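Local coordinates for TsrE (Streptomyces laurentii, PDB 7CWW), which is a cyclase of antibiotic biosynthesis that probably builds the central nitrogen heterocycle of the thiopeptide thiostrepton, at residues A[12-15]-A[16-19]; A[203-206]-A[207-211]; A[351-354]-A[355-359]. One frame throughout, in Å; residues are numbered along the deposited sequence.

Interaction 1 of 3, residues A[12-15]-A[16-19]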
loop_
_atom_site.group_PDB
_atom_site.type_symbol
_atom_site.label_atom_id
_atom_site.label_comp_id
_atom_site.label_asym_id
_atom_site.label_seq_id
_atom_site.Cartn_x
_atom_site.Cartn_y
_atom_site.Cartn_z
ATOM N N SER A 12 17.757 -10.137 -8.712
ATOM C CA SER A 12 16.807 -10.026 -9.822
ATOM C C SER A 12 16.376 -11.421 -10.247
ATOM O O SER A 12 16.968 -12.040 -11.133
ATOM C CB SER A 12 17.433 -9.246 -10.973
ATOM O OG SER A 12 17.488 -7.865 -10.639
ATOM N N VAL A 13 15.334 -11.925 -9.597
ATOM C CA VAL A 13 14.768 -13.246 -9.873
ATOM C C VAL A 13 13.258 -13.136 -9.829
ATOM O O VAL A 13 12.708 -12.146 -9.307
ATOM C CB VAL A 13 15.249 -14.299 -8.853
ATOM C CG1 VAL A 13 16.759 -14.460 -8.920
ATOM C CG2 VAL A 13 14.796 -13.902 -7.444
ATOM N N PRO A 14 12.534 -14.125 -10.396
ATOM C CA PRO A 14 11.066 -14.060 -10.405
ATOM C C PRO A 14 10.461 -13.830 -9.021
ATOM O O PRO A 14 11.093 -14.159 -8.012
ATOM C CB PRO A 14 10.666 -15.437 -10.959
ATOM C CG PRO A 14 11.821 -15.816 -11.853
ATOM C CD PRO A 14 13.032 -15.320 -11.124
ATOM N N TRP A 15 9.236 -13.283 -8.970
ATOM C CA TRP A 15 8.599 -12.963 -7.691
ATOM C C TRP A 15 8.546 -14.166 -6.757
ATOM O O TRP A 15 8.778 -14.037 -5.550
ATOM C CB TRP A 15 7.177 -12.437 -7.911
ATOM C CG TRP A 15 7.069 -11.224 -8.784
ATOM C CD1 TRP A 15 6.557 -11.173 -10.058
ATOM C CD2 TRP A 15 7.447 -9.886 -8.449
ATOM N NE1 TRP A 15 6.615 -9.885 -10.539
ATOM C CE2 TRP A 15 7.145 -9.072 -9.567
ATOM C CE3 TRP A 15 8.017 -9.292 -7.314
ATOM C CZ2 TRP A 15 7.387 -7.692 -9.580
ATOM C CZ3 TRP A 15 8.263 -7.918 -7.326
ATOM C CH2 TRP A 15 7.945 -7.134 -8.456
ATOM N N SER A 16 8.193 -15.341 -7.282
ATOM C CA SER A 16 8.042 -16.502 -6.406
ATOM C C SER A 16 9.385 -16.923 -5.817
ATOM O O SER A 16 9.455 -17.356 -4.658
ATOM C CB SER A 16 7.412 -17.660 -7.173
ATOM O OG SER A 16 8.303 -18.122 -8.178
ATOM N N VAL A 17 10.459 -16.794 -6.601
ATOM C CA VAL A 17 11.791 -17.137 -6.116
ATOM C C VAL A 17 12.259 -16.126 -5.075
ATOM O O VAL A 17 12.948 -16.492 -4.112
ATOM C CB VAL A 17 12.765 -17.237 -7.302
ATOM C CG1 VAL A 17 14.179 -17.582 -6.823
ATOM C CG2 VAL A 17 12.270 -18.281 -8.300
ATOM N N GLN A 18 11.890 -14.848 -5.232
ATOM C CA GLN A 18 12.179 -13.865 -4.189
ATOM C C GLN A 18 11.608 -14.309 -2.857
ATOM O O GLN A 18 12.239 -14.136 -1.810
ATOM C CB GLN A 18 11.596 -12.498 -4.550
ATOM C CG GLN A 18 12.189 -11.869 -5.809
ATOM C CD GLN A 18 11.453 -10.607 -6.150
ATOM O OE1 GLN A 18 10.790 -10.028 -5.288
ATOM N NE2 GLN A 18 11.551 -10.168 -7.407
ATOM N N GLU A 19 10.397 -14.864 -2.874
ATOM C CA GLU A 19 9.757 -15.264 -1.630
ATOM C C GLU A 19 10.520 -16.412 -0.979
ATOM O O GLU A 19 10.819 -16.367 0.221
ATOM C CB GLU A 19 8.301 -15.647 -1.913
ATOM C CG GLU A 19 7.493 -16.093 -0.710
ATOM C CD GLU A 19 6.041 -16.363 -1.081
ATOM O OE1 GLU A 19 5.434 -15.505 -1.771
ATOM O OE2 GLU A 19 5.526 -17.448 -0.716
#
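Gln18 reaches back along the chain to Val13, and its side-chain NE2 donates to the backbone O of Val13 at 3.0 Å. The bond is nearly straight at both ends and lies close to the amide plane of Gln18. Two torsions put it there: CG is anti to the carbonyl carbon (chi1 -63°), and the chain then runs extended through CD, carrying the amide past the valine. On the way CG passes 3.7 Å from Val13 CG2, so the same side chain makes both an apolar and a polar contact. The other end of the amide, OE1, accepts from Arg46 NE, and with both ends bonded its rotation is fixed. The indole of Trp15 lies alongside, pointing the same way, its plane turned 57° from the amide; CE3 comes within 3.5 Å of Gln18 OE1. Val13 CG2 also meets Val17 CG1, at 3.8 Å, and Pro14 CD runs beside Val17 CG2. In the backbone, Gln18 N donates to Pro14 O at 3.0 Å, while Glu19 N donates to Trp15 O. Glu19 itself turns its carboxylate to Arg134. With Pro14 as N-cap, Val13 and Gln18 take the N' and N4 positions that a hydrophobic staple uses, but here a side-chain hydrogen bond reinforces the apolar touch, at the turn from strand 5-11 into helix 15-35.

Interaction 2 of 3, residues A[203-206]-A[207-211]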
loop_
_atom_site.group_PDB
_atom_site.type_symbol
_atom_site.label_atom_id
_atom_site.label_comp_id
_atom_site.label_asym_id
_atom_site.label_seq_id
_atom_site.Cartn_x
_atom_site.Cartn_y
_atom_site.Cartn_z
ATOM N N PRO A 203 -20.572 -9.843 3.583
ATOM C CA PRO A 203 -20.583 -10.171 5.024
ATOM C C PRO A 203 -19.200 -10.177 5.659
ATOM O O PRO A 203 -19.072 -9.817 6.840
ATOM C CB PRO A 203 -21.244 -11.558 5.077
ATOM C CG PRO A 203 -21.130 -12.104 3.696
ATOM C CD PRO A 203 -21.163 -10.928 2.773
ATOM N N ARG A 204 -18.155 -10.560 4.921
ATOM C CA ARG A 204 -16.802 -10.450 5.459
ATOM C C ARG A 204 -16.464 -8.997 5.788
ATOM O O ARG A 204 -15.959 -8.691 6.875
ATOM C CB ARG A 204 -15.796 -11.035 4.462
ATOM C CG ARG A 204 -14.351 -11.096 4.969
ATOM C CD ARG A 204 -14.244 -11.861 6.286
ATOM N NE ARG A 204 -12.866 -11.936 6.776
ATOM C CZ ARG A 204 -12.530 -12.078 8.056
ATOM N NH1 ARG A 204 -11.252 -12.140 8.408
ATOM N NH2 ARG A 204 -13.470 -12.152 8.990
ATOM N N LEU A 205 -16.771 -8.086 4.865
ATOM C CA LEU A 205 -16.497 -6.667 5.083
ATOM C C LEU A 205 -17.264 -6.122 6.284
ATOM O O LEU A 205 -16.704 -5.390 7.107
ATOM C CB LEU A 205 -16.839 -5.865 3.822
ATOM C CG LEU A 205 -16.615 -4.352 3.970
ATOM C CD1 LEU A 205 -15.688 -3.788 2.885
ATOM C CD2 LEU A 205 -17.938 -3.606 3.995
ATOM N N ARG A 206 -18.557 -6.445 6.395
ATOM C CA ARG A 206 -19.329 -5.883 7.499
ATOM C C ARG A 206 -18.763 -6.346 8.834
ATOM O O ARG A 206 -18.733 -5.582 9.808
ATOM C CB ARG A 206 -20.810 -6.265 7.379
ATOM C CG ARG A 206 -21.676 -5.669 8.494
ATOM C CD ARG A 206 -23.161 -5.590 8.145
ATOM N NE ARG A 206 -23.739 -4.371 8.708
ATOM C CZ ARG A 206 -24.384 -3.443 8.013
ATOM N NH1 ARG A 206 -24.853 -2.370 8.631
ATOM N NH2 ARG A 206 -24.574 -3.585 6.708
ATOM N N THR A 207 -18.286 -7.588 8.884
ATOM C CA THR A 207 -17.749 -8.140 10.125
ATOM C C THR A 207 -16.442 -7.460 10.514
ATOM O O THR A 207 -16.198 -7.201 11.698
ATOM C CB THR A 207 -17.549 -9.638 9.966
ATOM O OG1 THR A 207 -18.834 -10.265 9.962
ATOM C CG2 THR A 207 -16.696 -10.193 11.107
ATOM N N LEU A 208 -15.587 -7.169 9.531
ATOM C CA LEU A 208 -14.362 -6.435 9.819
ATOM C C LEU A 208 -14.668 -5.033 10.319
ATOM O O LEU A 208 -14.024 -4.545 11.253
ATOM C CB LEU A 208 -13.487 -6.357 8.570
ATOM C CG LEU A 208 -12.858 -7.665 8.100
ATOM C CD1 LEU A 208 -12.399 -7.516 6.651
ATOM C CD2 LEU A 208 -11.687 -7.999 9.021
ATOM N N VAL A 209 -15.636 -4.364 9.693
ATOM C CA VAL A 209 -16.000 -3.019 10.127
ATOM C C VAL A 209 -16.549 -3.059 11.545
ATOM O O VAL A 209 -16.209 -2.212 12.384
ATOM C CB VAL A 209 -16.996 -2.387 9.139
ATOM C CG1 VAL A 209 -17.467 -1.031 9.664
ATOM C CG2 VAL A 209 -16.355 -2.243 7.746
ATOM N N GLU A 210 -17.388 -4.057 11.847
ATOM C CA GLU A 210 -17.857 -4.210 13.219
ATOM C C GLU A 210 -16.689 -4.441 14.173
ATOM O O GLU A 210 -16.652 -3.878 15.276
ATOM C CB GLU A 210 -18.862 -5.364 13.318
ATOM C CG GLU A 210 -19.183 -5.799 14.751
ATOM C CD GLU A 210 -20.113 -4.829 15.481
ATOM O OE1 GLU A 210 -20.036 -4.744 16.735
ATOM O OE2 GLU A 210 -20.916 -4.147 14.803
ATOM N N GLN A 211 -15.727 -5.269 13.774
ATOM C CA GLN A 211 -14.587 -5.537 14.650
ATOM C C GLN A 211 -13.697 -4.311 14.805
ATOM O O GLN A 211 -12.909 -4.237 15.752
ATOM C CB GLN A 211 -13.781 -6.721 14.101
ATOM C CG GLN A 211 -14.528 -8.067 14.184
ATOM C CD GLN A 211 -13.821 -9.177 13.405
ATOM O OE1 GLN A 211 -13.002 -8.910 12.528
ATOM N NE2 GLN A 211 -14.133 -10.425 13.735
#
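Thr207 grips Pro203 twice: its N and its OG1 both donate to the proline O, at 3.1 Å and 3.2 Å. The hydroxyl can fold back because OG1 lies anti to the carbonyl carbon (chi1 -72°), and the two donors come in from opposite faces of the carbonyl plane. The helix is kinked just here, where Pro203 has no N-H to offer the turn before. The methyl, CG2, lies 4.3 Å from Arg204 NH2, oblique to the guanidinium. Leu208 follows, its N bonded to Arg204 O. Its CG sits 3.5 Å from that same oxygen, and one methyl, CD2, hangs over a face of the Arg204 guanidinium, off toward its rim; the arginine's charge is met by Asp140 through NH1. At Val209 the N donates to Leu205 O at 3.0 Å. Its CG2, anti to the carbonyl carbon (chi1 175° for CG1), turns back to 3.2 Å from this oxygen and packs loosely against Leu205 CD2. Glu210 N closes the next turn on Arg206 O at 2.9 Å. Its carboxylate makes no salt bridge with Arg206, whose guanidinium goes to Glu348. Gln211 N bonds to Thr207 O, and its side chain lies on Asp221 and Pro223. This is the last stretch of helix 183-211. Leu205 and Leu208 wedge it against Val143 of helix 131-149, with Cys144 also under Leu208, while Leu205 and Val209 meet Tyr349 of helix 331-349; the Asp140 and Glu348 salt bridges tie it to these same two helices.

Interaction 3 of 3, residues A[351-354]-A[355-359]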
loop_
_atom_site.group_PDB
_atom_site.type_symbol
_atom_site.label_atom_id
_atom_site.label_comp_id
_atom_site.label_asym_id
_atom_site.label_seq_id
_atom_site.Cartn_x
_atom_site.Cartn_y
_atom_site.Cartn_z
ATOM N N LEU A 351 -24.351 3.197 0.022
ATOM C CA LEU A 351 -23.649 4.473 -0.007
ATOM C C LEU A 351 -23.776 5.166 -1.362
ATOM O O LEU A 351 -23.915 4.524 -2.406
ATOM C CB LEU A 351 -22.171 4.277 0.330
ATOM C CG LEU A 351 -21.913 3.599 1.675
ATOM C CD1 LEU A 351 -20.431 3.507 1.947
ATOM C CD2 LEU A 351 -22.642 4.389 2.786
ATOM N N ASP A 352 -23.703 6.497 -1.323
ATOM C CA ASP A 352 -23.820 7.383 -2.482
ATOM C C ASP A 352 -22.604 8.303 -2.429
ATOM O O ASP A 352 -22.597 9.288 -1.682
ATOM C CB ASP A 352 -25.131 8.170 -2.433
ATOM C CG ASP A 352 -25.357 9.039 -3.670
ATOM O OD1 ASP A 352 -24.375 9.492 -4.284
ATOM O OD2 ASP A 352 -26.532 9.296 -4.016
ATOM N N ALA A 353 -21.566 7.982 -3.205
ATOM C CA ALA A 353 -20.313 8.718 -3.075
ATOM C C ALA A 353 -20.507 10.188 -3.426
ATOM O O ALA A 353 -20.032 11.080 -2.709
ATOM C CB ALA A 353 -19.235 8.077 -3.951
ATOM N N ALA A 354 -21.229 10.458 -4.515
ATOM C CA ALA A 354 -21.507 11.837 -4.902
ATOM C C ALA A 354 -22.169 12.605 -3.762
ATOM O O ALA A 354 -21.791 13.743 -3.463
ATOM C CB ALA A 354 -22.389 11.862 -6.153
ATOM N N ALA A 355 -23.153 11.986 -3.102
ATOM C CA ALA A 355 -23.833 12.664 -2.002
ATOM C C ALA A 355 -22.881 12.905 -0.835
ATOM O O ALA A 355 -22.876 13.992 -0.245
ATOM C CB ALA A 355 -25.049 11.854 -1.550
ATOM N N LEU A 356 -22.068 11.905 -0.488
ATOM C CA LEU A 356 -21.094 12.084 0.585
ATOM C C LEU A 356 -20.103 13.192 0.247
ATOM O O LEU A 356 -19.810 14.056 1.083
ATOM C CB LEU A 356 -20.358 10.772 0.849
ATOM C CG LEU A 356 -21.216 9.613 1.350
ATOM C CD1 LEU A 356 -20.423 8.292 1.264
ATOM C CD2 LEU A 356 -21.675 9.894 2.777
ATOM N N ILE A 357 -19.575 13.180 -0.980
ATOM C CA ILE A 357 -18.643 14.228 -1.395
ATOM C C ILE A 357 -19.302 15.598 -1.290
ATOM O O ILE A 357 -18.703 16.550 -0.773
ATOM C CB ILE A 357 -18.122 13.952 -2.820
ATOM C CG1 ILE A 357 -17.272 12.676 -2.840
ATOM C CG2 ILE A 357 -17.313 15.135 -3.339
ATOM C CD1 ILE A 357 -17.245 11.985 -4.192
ATOM N N ARG A 358 -20.554 15.712 -1.751
ATOM C CA ARG A 358 -21.251 16.993 -1.704
ATOM C C ARG A 358 -21.398 17.514 -0.276
ATOM O O ARG A 358 -21.519 18.726 -0.068
ATOM C CB ARG A 358 -22.634 16.867 -2.352
ATOM C CG ARG A 358 -22.642 16.940 -3.868
ATOM C CD ARG A 358 -24.066 17.119 -4.403
ATOM N NE ARG A 358 -24.962 16.015 -4.042
ATOM C CZ ARG A 358 -25.170 14.947 -4.809
ATOM N NH1 ARG A 358 -24.537 14.833 -5.968
ATOM N NH2 ARG A 358 -26.002 13.990 -4.420
ATOM N N SER A 359 -21.398 16.630 0.717
ATOM C CA SER A 359 -21.646 17.056 2.086
ATOM C C SER A 359 -20.386 17.509 2.819
ATOM O O SER A 359 -20.496 18.020 3.938
ATOM C CB SER A 359 -22.326 15.931 2.880
ATOM O OG SER A 359 -21.419 14.875 3.105
HETATM O O HOH W 1 -26.491 11.647 -5.523
#
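With CG anti to the backbone N (chi1 -176°), the carboxylate of Asp352 swings forward over the first helical turn, and a bend at chi3 (-61°) brings the guanidinium of Arg358 back toward it. Asp352 OD1 accepts from Ala355 N at 3.0 Å, met from well above the carboxylate plane, the N-cap bond of helix 353-359. Asp352 CG also rests 3.5 Å from Ala355 CB. The other oxygen, OD2, accepts a hydrogen bond from a water at 2.8 Å, and this water accepts from Arg358 NH2 at 2.6 Å, sitting at the guanidinium edge in its plane. Acid and arginine are thus joined through water rather than by a direct salt bridge. One face of the guanidinium lies over Ala354 O, its NH1 3.7 Å from Ala354 CB, while Arg358 N donates to this same oxygen. Further along, Ser359 OG donates to Leu356 O at 2.7 Å, from the same face of the carbonyl as Ser359 N. On the inner side Ala353 and Ile357 pack on Ile290 of helix 286-296; Ala353 also touches Tyr166 and Leu170 of helix 163-177, with Leu351 on Tyr166.

How the interactions relate
All three are local contacts within one continuous run of chain, partly buried and well away from the centre of the chain. Interactions 1 and 3 are both helix starts, on opposite sides of that centre and about 43 Å apart between centres. The first uses a side chain inside the helix to hold the backbone before it; the third uses an acid before the helix to hold a backbone N-H within it. Interaction 2 is a helix end, where a threonine doubles the backbone bond to a proline and arginines reach out to other helices. It approaches interaction 3 to about 8 Å between nearest atoms without touching. Interaction 1 alone adjoins the small antiparallel sheet; the other two pack among helices.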